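Local coordinates for protein argonaute (PDB 5I4A), which uses short guide RNAs with a 5'-hydroxyl end to find and cut complementary single-stranded DNA, at residues A[311-314]-A[315-319]. Numbering follows the deposited sequence.
Sequences VQKS and LKELF
Lys-313 and Glu-317 sit one turn apart on a helix of the Mid domain and are joined by an i to i+4 salt bridge. The lysine chain leaves the backbone extended and bends at its last torsion (chi4 -63°), which swings NZ up the helix to OE2 of Glu-317. At 2.4 Å, Lys-313 NZ and Glu-317 OE2 are modelled closer than such a pair normally comes, so the exact length is doubtful. Glu-317 OE1 accepts a hydrogen bond from a water 2.7 Å away, and that water also lies 2.9 Å from OG of Ser-314, three residues earlier, tying acid to serine. Beside this pair, Gln-312 and Lys-316 run side by side in the same direction, with Gln-312 NE2 4.1 Å from Lys-316 CE. On the buried flank, Val-311 at the N-cap turns CG2 against CD1 of Leu-315, 3.8 Å away. Were Leu-315 cut back to alanine, Val-311 CG2 would probably lose this apolar partner, leaving a gap on the buried side. Main-chain bonds run i to i+4 from Leu-315 N to Val-311 O (2.8 Å) through to the more bent one from Leu-318 N to Ser-314 O, and the helix widens into a pi-type turn at 316-319. Val-311 and Leu-318 also pack on helix 404-409, and Ser-314, Glu-317 and Leu-318 touch Ile-410 just beyond it; farther along, Phe-319 meets Phe-326 of helix 325-333, and Phe-300 and Phe-340 of the parallel Mid sheet.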
loop_
_atom_site.group_PDB
_atom_site.type_symbol
_atom_site.label_atom_id
_atom_site.label_comp_id
_atom_site.label_asym_id
_atom_site.label_seq_id
_atom_site.Cartn_x
_atom_site.Cartn_y
_atom_site.Cartn_z
ATOM N N VAL A 311 0.004 -25.104 -27.479
ATOM C CA VAL A 311 0.327 -23.731 -27.840
ATOM C C VAL A 311 1.244 -23.654 -29.054
ATOM O O VAL A 311 1.771 -22.585 -29.359
ATOM C CB VAL A 311 0.945 -22.975 -26.647
ATOM C CG1 VAL A 311 0.000 -22.999 -25.455
ATOM C CG2 VAL A 311 2.292 -23.581 -26.279
ATOM N N GLN A 312 1.438 -24.771 -29.761
ATOM C CA GLN A 312 2.425 -24.807 -30.837
ATOM C C GLN A 312 2.073 -23.837 -31.960
ATOM O O GLN A 312 2.958 -23.177 -32.518
ATOM C CB GLN A 312 2.551 -26.230 -31.379
ATOM C CG GLN A 312 3.640 -26.402 -32.420
ATOM C CD GLN A 312 3.688 -27.809 -32.975
ATOM O OE1 GLN A 312 2.722 -28.562 -32.865
ATOM N NE2 GLN A 312 4.818 -28.173 -33.572
ATOM N N LYS A 313 0.786 -23.732 -32.303
ATOM C CA LYS A 313 0.374 -22.806 -33.354
ATOM C C LYS A 313 0.737 -21.371 -32.991
ATOM O O LYS A 313 1.298 -20.632 -33.809
ATOM C CB LYS A 313 -1.126 -22.934 -33.612
ATOM C CG LYS A 313 -1.637 -22.018 -34.711
ATOM C CD LYS A 313 -3.103 -22.265 -35.020
ATOM C CE LYS A 313 -3.580 -21.373 -36.159
ATOM N NZ LYS A 313 -3.491 -19.926 -35.815
ATOM N N SER A 314 0.430 -20.963 -31.758
ATOM C CA SER A 314 0.784 -19.620 -31.312
ATOM C C SER A 314 2.296 -19.447 -31.231
ATOM O O SER A 314 2.826 -18.393 -31.605
ATOM C CB SER A 314 0.136 -19.334 -29.960
ATOM O OG SER A 314 -1.276 -19.378 -30.053
ATOM N N LEU A 315 3.005 -20.466 -30.738
ATOM C CA LEU A 315 4.465 -20.415 -30.721
ATOM C C LEU A 315 5.026 -20.176 -32.117
ATOM O O LEU A 315 5.960 -19.384 -32.293
ATOM C CB LEU A 315 5.029 -21.709 -30.140
ATOM C CG LEU A 315 4.890 -21.942 -28.637
ATOM C CD1 LEU A 315 5.458 -23.303 -28.272
ATOM C CD2 LEU A 315 5.585 -20.842 -27.854
ATOM N N LYS A 316 4.470 -20.856 -33.123
ATOM C CA LYS A 316 4.910 -20.632 -34.496
ATOM C C LYS A 316 4.590 -19.214 -34.948
ATOM O O LYS A 316 5.446 -18.528 -35.518
ATOM C CB LYS A 316 4.255 -21.647 -35.433
ATOM C CG LYS A 316 4.746 -23.069 -35.266
ATOM C CD LYS A 316 4.209 -23.944 -36.384
ATOM C CE LYS A 316 4.931 -25.276 -36.446
ATOM N NZ LYS A 316 4.742 -25.913 -37.775
ATOM N N GLU A 317 3.356 -18.760 -34.706
ATOM C CA GLU A 317 2.968 -17.412 -35.111
ATOM C C GLU A 317 3.850 -16.358 -34.450
ATOM O O GLU A 317 4.155 -15.327 -35.056
ATOM C CB GLU A 317 1.499 -17.155 -34.761
ATOM C CG GLU A 317 0.512 -17.963 -35.582
ATOM C CD GLU A 317 -0.922 -17.757 -35.131
ATOM O OE1 GLU A 317 -1.123 -17.220 -34.023
ATOM O OE2 GLU A 317 -1.848 -18.129 -35.886
ATOM N N LEU A 318 4.271 -16.598 -33.207
ATOM C CA LEU A 318 5.042 -15.594 -32.487
ATOM C C LEU A 318 6.526 -15.656 -32.828
ATOM O O LEU A 318 7.169 -14.612 -32.994
ATOM C CB LEU A 318 4.838 -15.764 -30.980
ATOM C CG LEU A 318 3.559 -15.144 -30.407
ATOM C CD1 LEU A 318 3.369 -15.558 -28.963
ATOM C CD2 LEU A 318 3.619 -13.629 -30.528
ATOM N N PHE A 319 7.091 -16.859 -32.935
ATOM C CA PHE A 319 8.538 -17.007 -32.976
ATOM C C PHE A 319 9.084 -17.645 -34.246
ATOM O O PHE A 319 10.291 -17.530 -34.494
ATOM C CB PHE A 319 9.007 -17.815 -31.759
ATOM C CG PHE A 319 8.510 -17.268 -30.454
ATOM C CD1 PHE A 319 8.994 -16.069 -29.963
ATOM C CD2 PHE A 319 7.543 -17.940 -29.728
ATOM C CE1 PHE A 319 8.535 -15.555 -28.760
ATOM C CE2 PHE A 319 7.078 -17.434 -28.527
ATOM C CZ PHE A 319 7.575 -16.238 -28.043
HETATM O O HOH W 1 -2.803 -18.425 -32.292
#